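Local coordinates for glutamine--tRNA ligase (Saccharomyces cerevisiae, PDB 3TL4), which attaches glutamine to its cognate tRNA at the expense of ATP, the part here being its appended N-terminal tRNA-binding domain, at residues A[130-143]-A[173-187]. Residues are numbered along the deposited sequence; the frame is centred on the assembly and turned at random.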
loop_
_atom_site.group_PDB
_atom_site.type_symbol
_atom_site.label_atom_id
_atom_site.label_comp_id
_atom_site.label_asym_id
_atom_site.label_seq_id
_atom_site.Cartn_x
_atom_site.Cartn_y
_atom_site.Cartn_z
ATOM N N ILE A 130 14.951 -18.576 -6.777
ATOM C CA ILE A 130 14.977 -20.027 -6.943
ATOM C C ILE A 130 16.369 -20.548 -7.309
ATOM O O ILE A 130 16.819 -21.560 -6.759
ATOM C CB ILE A 130 13.940 -20.480 -8.000
ATOM C CG1 ILE A 130 12.530 -20.189 -7.481
ATOM C CG2 ILE A 130 14.099 -21.967 -8.322
ATOM C CD1 ILE A 130 11.458 -20.581 -8.429
ATOM N N GLN A 131 17.047 -19.854 -8.229
ATOM C CA GLN A 131 18.431 -20.194 -8.597
ATOM C C GLN A 131 19.369 -20.170 -7.377
ATOM O O GLN A 131 20.212 -21.053 -7.186
ATOM C CB GLN A 131 18.946 -19.231 -9.682
ATOM C CG GLN A 131 20.405 -19.458 -10.109
ATOM C CD GLN A 131 20.613 -20.766 -10.872
ATOM O OE1 GLN A 131 19.686 -21.291 -11.494
ATOM N NE2 GLN A 131 21.833 -21.298 -10.821
ATOM N N GLU A 132 19.195 -19.142 -6.561
ATOM C CA GLU A 132 20.034 -18.877 -5.399
ATOM C C GLU A 132 19.805 -19.894 -4.289
ATOM O O GLU A 132 20.685 -20.176 -3.483
ATOM C CB GLU A 132 19.747 -17.445 -4.871
ATOM C CG GLU A 132 20.286 -16.330 -5.789
ATOM C CD GLU A 132 19.745 -14.935 -5.464
ATOM O OE1 GLU A 132 19.001 -14.783 -4.470
ATOM O OE2 GLU A 132 20.060 -13.983 -6.217
ATOM N N ASN A 133 18.597 -20.426 -4.239
ATOM C CA ASN A 133 18.231 -21.347 -3.190
ATOM C C ASN A 133 17.930 -22.737 -3.749
ATOM O O ASN A 133 17.279 -23.541 -3.100
ATOM C CB ASN A 133 17.035 -20.787 -2.441
ATOM C CG ASN A 133 17.371 -19.497 -1.700
ATOM O OD1 ASN A 133 17.749 -19.531 -0.536
ATOM N ND2 ASN A 133 17.262 -18.357 -2.387
ATOM N N LYS A 134 18.431 -23.011 -4.949
ATOM C CA LYS A 134 18.015 -24.194 -5.711
ATOM C C LYS A 134 18.115 -25.510 -4.930
ATOM O O LYS A 134 17.165 -26.290 -4.906
ATOM C CB LYS A 134 18.766 -24.266 -7.053
ATOM C CG LYS A 134 18.493 -25.523 -7.897
ATOM C CD LYS A 134 18.561 -25.211 -9.405
ATOM C CE LYS A 134 19.857 -24.593 -9.848
ATOM N NZ LYS A 134 19.823 -24.159 -11.285
ATOM N N GLU A 135 19.247 -25.764 -4.283
ATOM C CA GLU A 135 19.418 -27.053 -3.588
ATOM C C GLU A 135 18.592 -27.187 -2.308
ATOM O O GLU A 135 18.163 -28.277 -1.972
ATOM C CB GLU A 135 20.891 -27.356 -3.326
ATOM C CG GLU A 135 21.680 -27.481 -4.612
ATOM C CD GLU A 135 23.136 -27.778 -4.382
ATOM O OE1 GLU A 135 23.870 -26.844 -4.000
ATOM O OE2 GLU A 135 23.544 -28.946 -4.592
ATOM N N ARG A 136 18.370 -26.088 -1.594
ATOM C CA ARG A 136 17.476 -26.120 -0.442
ATOM C C ARG A 136 16.066 -26.439 -0.938
ATOM O O ARG A 136 15.350 -27.209 -0.331
ATOM C CB ARG A 136 17.491 -24.780 0.311
ATOM C CG ARG A 136 16.706 -24.797 1.618
ATOM C CD ARG A 136 17.100 -23.647 2.560
ATOM N NE ARG A 136 16.941 -22.341 1.924
ATOM C CZ ARG A 136 15.804 -21.657 1.907
ATOM N NH1 ARG A 136 14.714 -22.144 2.505
ATOM N NH2 ARG A 136 15.756 -20.484 1.303
ATOM N N ILE A 137 15.685 -25.843 -2.063
ATOM C CA ILE A 137 14.380 -26.102 -2.660
ATOM C C ILE A 137 14.211 -27.501 -3.277
ATOM O O ILE A 137 13.156 -28.082 -3.162
ATOM C CB ILE A 137 14.016 -25.040 -3.695
ATOM C CG1 ILE A 137 13.928 -23.670 -3.014
ATOM C CG2 ILE A 137 12.690 -25.387 -4.330
ATOM C CD1 ILE A 137 13.830 -22.522 -4.001
ATOM N N LEU A 138 15.240 -28.032 -3.929
ATOM C CA LEU A 138 15.176 -29.388 -4.485
ATOM C C LEU A 138 15.052 -30.436 -3.391
ATOM O O LEU A 138 14.394 -31.456 -3.563
ATOM C CB LEU A 138 16.412 -29.698 -5.330
ATOM C CG LEU A 138 16.413 -29.166 -6.762
ATOM C CD1 LEU A 138 17.754 -29.412 -7.426
ATOM C CD2 LEU A 138 15.305 -29.831 -7.540
ATOM N N THR A 139 15.690 -30.171 -2.260
ATOM C CA THR A 139 15.656 -31.082 -1.127
ATOM C C THR A 139 14.301 -31.105 -0.439
ATOM O O THR A 139 13.818 -32.167 -0.051
ATOM C CB THR A 139 16.736 -30.719 -0.103
ATOM O OG1 THR A 139 18.020 -30.854 -0.721
ATOM C CG2 THR A 139 16.662 -31.637 1.099
ATOM N N GLU A 140 13.687 -29.938 -0.289
ATOM C CA GLU A 140 12.459 -29.818 0.505
ATOM C C GLU A 140 11.192 -29.910 -0.356
ATOM O O GLU A 140 10.114 -30.289 0.126
ATOM C CB GLU A 140 12.488 -28.507 1.299
ATOM C CG GLU A 140 13.708 -28.360 2.235
ATOM C CD GLU A 140 13.717 -29.381 3.381
ATOM O OE1 GLU A 140 12.632 -29.660 3.946
ATOM O OE2 GLU A 140 14.805 -29.914 3.700
ATOM N N ARG A 141 11.346 -29.564 -1.634
ATOM C CA ARG A 141 10.275 -29.637 -2.616
ATOM C C ARG A 141 9.094 -28.766 -2.253
ATOM O O ARG A 141 9.280 -27.645 -1.803
ATOM C CB ARG A 141 9.849 -31.088 -2.868
ATOM C CG ARG A 141 10.963 -31.904 -3.517
ATOM C CD ARG A 141 10.534 -33.333 -3.820
ATOM N NE ARG A 141 9.408 -33.360 -4.746
ATOM C CZ ARG A 141 9.492 -33.112 -6.054
ATOM N NH1 ARG A 141 10.668 -32.826 -6.624
ATOM N NH2 ARG A 141 8.394 -33.166 -6.798
ATOM N N TYR A 142 7.883 -29.277 -2.451
ATOM C CA TYR A 142 6.695 -28.438 -2.349
ATOM C C TYR A 142 6.362 -27.953 -0.937
ATOM O O TYR A 142 5.704 -26.926 -0.778
ATOM C CB TYR A 142 5.483 -29.098 -3.008
ATOM C CG TYR A 142 5.540 -29.089 -4.519
ATOM C CD1 TYR A 142 6.026 -30.186 -5.225
ATOM C CD2 TYR A 142 5.121 -27.983 -5.243
ATOM C CE1 TYR A 142 6.090 -30.183 -6.596
ATOM C CE2 TYR A 142 5.173 -27.974 -6.621
ATOM C CZ TYR A 142 5.655 -29.084 -7.288
ATOM O OH TYR A 142 5.714 -29.093 -8.660
ATOM N N LYS A 143 6.826 -28.681 0.076
ATOM C CA LYS A 143 6.709 -28.236 1.463
ATOM C C LYS A 143 7.314 -26.850 1.712
ATOM O O LYS A 143 6.971 -26.179 2.686
ATOM C CB LYS A 143 7.372 -29.243 2.408
ATOM C CG LYS A 143 6.706 -30.608 2.436
ATOM C CD LYS A 143 7.473 -31.563 3.336
ATOM C CE LYS A 143 6.752 -32.915 3.471
ATOM N NZ LYS A 143 6.749 -33.730 2.212
ATOM N N GLU A 173 6.923 -21.322 -11.555
ATOM C CA GLU A 173 8.371 -21.470 -11.591
ATOM C C GLU A 173 8.849 -22.694 -10.833
ATOM O O GLU A 173 9.798 -23.343 -11.238
ATOM C CB GLU A 173 9.040 -20.212 -11.060
ATOM C CG GLU A 173 8.778 -18.998 -11.961
ATOM C CD GLU A 173 9.246 -19.245 -13.380
ATOM O OE1 GLU A 173 10.383 -19.740 -13.543
ATOM O OE2 GLU A 173 8.483 -18.957 -14.327
ATOM N N VAL A 174 8.185 -23.013 -9.732
ATOM C CA VAL A 174 8.578 -24.150 -8.913
ATOM C C VAL A 174 8.330 -25.441 -9.667
ATOM O O VAL A 174 9.152 -26.360 -9.642
ATOM C CB VAL A 174 7.850 -24.125 -7.545
ATOM C CG1 VAL A 174 8.007 -25.426 -6.838
ATOM C CG2 VAL A 174 8.410 -22.998 -6.691
ATOM N N LEU A 175 7.204 -25.488 -10.372
ATOM C CA LEU A 175 6.877 -26.618 -11.247
ATOM C C LEU A 175 8.012 -26.911 -12.224
ATOM O O LEU A 175 8.351 -28.073 -12.442
ATOM C CB LEU A 175 5.578 -26.342 -12.019
ATOM C CG LEU A 175 5.034 -27.401 -12.984
ATOM C CD1 LEU A 175 4.859 -28.770 -12.300
ATOM C CD2 LEU A 175 3.717 -26.916 -13.603
ATOM N N LYS A 176 8.600 -25.868 -12.814
ATOM C CA LYS A 176 9.661 -26.073 -13.805
ATOM C C LYS A 176 10.851 -26.844 -13.235
ATOM O O LYS A 176 11.459 -27.668 -13.920
ATOM C CB LYS A 176 10.135 -24.735 -14.378
ATOM C CG LYS A 176 9.069 -24.002 -15.159
ATOM C CD LYS A 176 9.477 -22.563 -15.487
ATOM C CE LYS A 176 8.308 -21.824 -16.136
ATOM N NZ LYS A 176 8.587 -20.370 -16.303
ATOM N N LEU A 177 11.185 -26.556 -11.980
ATOM C CA LEU A 177 12.332 -27.151 -11.288
ATOM C C LEU A 177 12.016 -28.508 -10.660
ATOM O O LEU A 177 12.851 -29.413 -10.656
ATOM C CB LEU A 177 12.803 -26.193 -10.183
ATOM C CG LEU A 177 13.877 -26.646 -9.187
ATOM C CD1 LEU A 177 15.200 -26.973 -9.888
ATOM C CD2 LEU A 177 14.076 -25.581 -8.106
ATOM N N LEU A 178 10.818 -28.633 -10.104
ATOM C CA LEU A 178 10.476 -29.787 -9.282
ATOM C C LEU A 178 9.801 -30.859 -10.101
ATOM O O LEU A 178 9.902 -32.044 -9.789
ATOM C CB LEU A 178 9.572 -29.369 -8.118
ATOM C CG LEU A 178 10.228 -28.430 -7.091
ATOM C CD1 LEU A 178 9.425 -28.413 -5.815
ATOM C CD2 LEU A 178 11.640 -28.879 -6.778
ATOM N N GLY A 179 9.139 -30.431 -11.169
ATOM C CA GLY A 179 8.248 -31.291 -11.917
ATOM C C GLY A 179 6.957 -31.356 -11.142
ATOM O O GLY A 179 6.813 -30.653 -10.145
ATOM N N PRO A 180 6.009 -32.199 -11.581
ATOM C CA PRO A 180 4.723 -32.228 -10.873
ATOM C C PRO A 180 4.819 -32.904 -9.503
ATOM O O PRO A 180 5.779 -33.641 -9.247
ATOM C CB PRO A 180 3.811 -33.018 -11.825
ATOM C CG PRO A 180 4.726 -33.809 -12.677
ATOM C CD PRO A 180 5.995 -33.012 -12.809
ATOM N N LYS A 181 3.849 -32.625 -8.634
ATOM C CA LYS A 181 3.769 -33.258 -7.326
ATOM C C LYS A 181 3.645 -34.761 -7.487
ATOM O O LYS A 181 2.860 -35.232 -8.302
ATOM C CB LYS A 181 2.568 -32.727 -6.539
ATOM C CG LYS A 181 2.563 -31.220 -6.422
ATOM C CD LYS A 181 1.639 -30.786 -5.312
ATOM C CE LYS A 181 1.610 -29.277 -5.168
ATOM N NZ LYS A 181 0.756 -28.879 -4.018
ATOM N N ASP A 182 4.424 -35.503 -6.706
ATOM C CA ASP A 182 4.381 -36.958 -6.737
ATOM C C ASP A 182 4.469 -37.552 -5.323
ATOM O O ASP A 182 4.195 -36.861 -4.342
ATOM C CB ASP A 182 5.440 -37.535 -7.698
ATOM C CG ASP A 182 6.867 -37.181 -7.303
ATOM O OD1 ASP A 182 7.107 -36.850 -6.128
ATOM O OD2 ASP A 182 7.759 -37.260 -8.175
ATOM N N GLU A 183 4.828 -38.827 -5.215
ATOM C CA GLU A 183 4.748 -39.529 -3.934
ATOM C C GLU A 183 5.642 -38.862 -2.890
ATOM O O GLU A 183 5.377 -38.948 -1.689
ATOM C CB GLU A 183 5.099 -41.018 -4.082
ATOM C CG GLU A 183 6.589 -41.304 -4.331
ATOM C CD GLU A 183 7.081 -40.922 -5.745
ATOM O OE1 GLU A 183 6.243 -40.701 -6.658
ATOM O OE2 GLU A 183 8.319 -40.857 -5.939
ATOM N N ARG A 184 6.694 -38.195 -3.362
ATOM C CA ARG A 184 7.615 -37.452 -2.503
ATOM C C ARG A 184 6.922 -36.297 -1.810
ATOM O O ARG A 184 7.414 -35.782 -0.803
ATOM C CB ARG A 184 8.760 -36.872 -3.327
ATOM C CG ARG A 184 9.863 -37.850 -3.680
ATOM C CD ARG A 184 10.883 -37.160 -4.583
ATOM N NE ARG A 184 10.252 -36.745 -5.828
ATOM C CZ ARG A 184 10.902 -36.279 -6.881
ATOM N NH1 ARG A 184 12.222 -36.137 -6.848
ATOM N NH2 ARG A 184 10.222 -35.934 -7.960
ATOM N N ASP A 185 5.788 -35.876 -2.362
ATOM C CA ASP A 185 5.131 -34.672 -1.871
ATOM C C ASP A 185 3.891 -34.946 -1.027
ATOM O O ASP A 185 3.170 -34.020 -0.688
ATOM C CB ASP A 185 4.789 -33.745 -3.037
ATOM C CG ASP A 185 5.985 -33.481 -3.923
ATOM O OD1 ASP A 185 5.904 -33.767 -5.133
ATOM O OD2 ASP A 185 7.015 -33.010 -3.399
ATOM N N LEU A 186 3.658 -36.204 -0.670
ATOM C CA LEU A 186 2.500 -36.553 0.155
ATOM C C LEU A 186 2.498 -35.989 1.588
ATOM O O LEU A 186 3.518 -35.988 2.287
ATOM C CB LEU A 186 2.281 -38.066 0.174
ATOM C CG LEU A 186 1.610 -38.599 -1.093
ATOM C CD1 LEU A 186 0.958 -39.941 -0.805
ATOM C CD2 LEU A 186 0.578 -37.597 -1.610
ATOM N N ILE A 187 1.327 -35.505 1.997
ATOM C CA ILE A 187 1.082 -35.023 3.355
ATOM C C ILE A 187 -0.255 -35.567 3.869
ATOM O O ILE A 187 -0.315 -36.223 4.907
ATOM C CB ILE A 187 1.028 -33.490 3.398
ATOM C CG1 ILE A 187 2.366 -32.900 2.957
ATOM C CG2 ILE A 187 0.663 -33.003 4.789
ATOM C CD1 ILE A 187 2.355 -31.407 2.862
HETATM O O HOH W 1 8.090 -34.601 -9.875
HETATM O O HOH W 2 7.019 -31.968 -1.020
#
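Arg141 grips the Asp185 carboxylate side-on: NE reaches OD2 at 2.8 Å and NH2 reaches OD1 at 3.1 Å, the latter nearly straight and on the syn lone pair, with the two flat groups nearly coplanar. A bend at chi3 (61°) turns the NE/NH2 side of the guanidinium onto the carboxylate. Asp185 OD1 also accepts from the backbone N of Asp182, while water 2 donates to OD2. Over one guanidinium face lies that of Arg184, stacked with planes 11° apart; Arg184 is itself held side-on by Asp182, whose OD1 also closes an Asx turn, and these carboxylates probably offset the like charges. A weak bond from Arg141 NH1 to Leu178 O ties the same group to the end of helix 166-178. With an alanine in place of Arg141, the Asp185 carboxylate would probably lose its cationic mate and the Arg184 guanidinium its stacking partner, leaving the C-terminal turn freer to move.

The Tyr142 ring is sandwiched by two CH-pi contacts, Leu178 CD1 over one face and Lys181 CG over the other, 3.9 and 3.8 Å from the centroid. Its OH points at Gly179 O, in the ring plane, in a hydrogen bond modelled at a doubtfully short 2.4 Å.

Apolar packing joins the helices. Leu177 is a knob among Ile130, Lys134, Ile137 and Leu138: CD2 meets Ile130 CG2 at 3.6 Å, and CD1 meets Leu138 CD2 at 3.7 Å. Leu178 CD2 continues the layer against Leu138.

The axes of 134-140 and 173-178 cross at -77° and approach to 10.7 Å at one end of the helical tRNA-binding domain, where the C-terminal tail of the fragment folds back on residues 141-143. Helix 145-153 packs against Ile137 and Val174, and helix 119-132 reaches Glu173, which Arg123 salt-bridges.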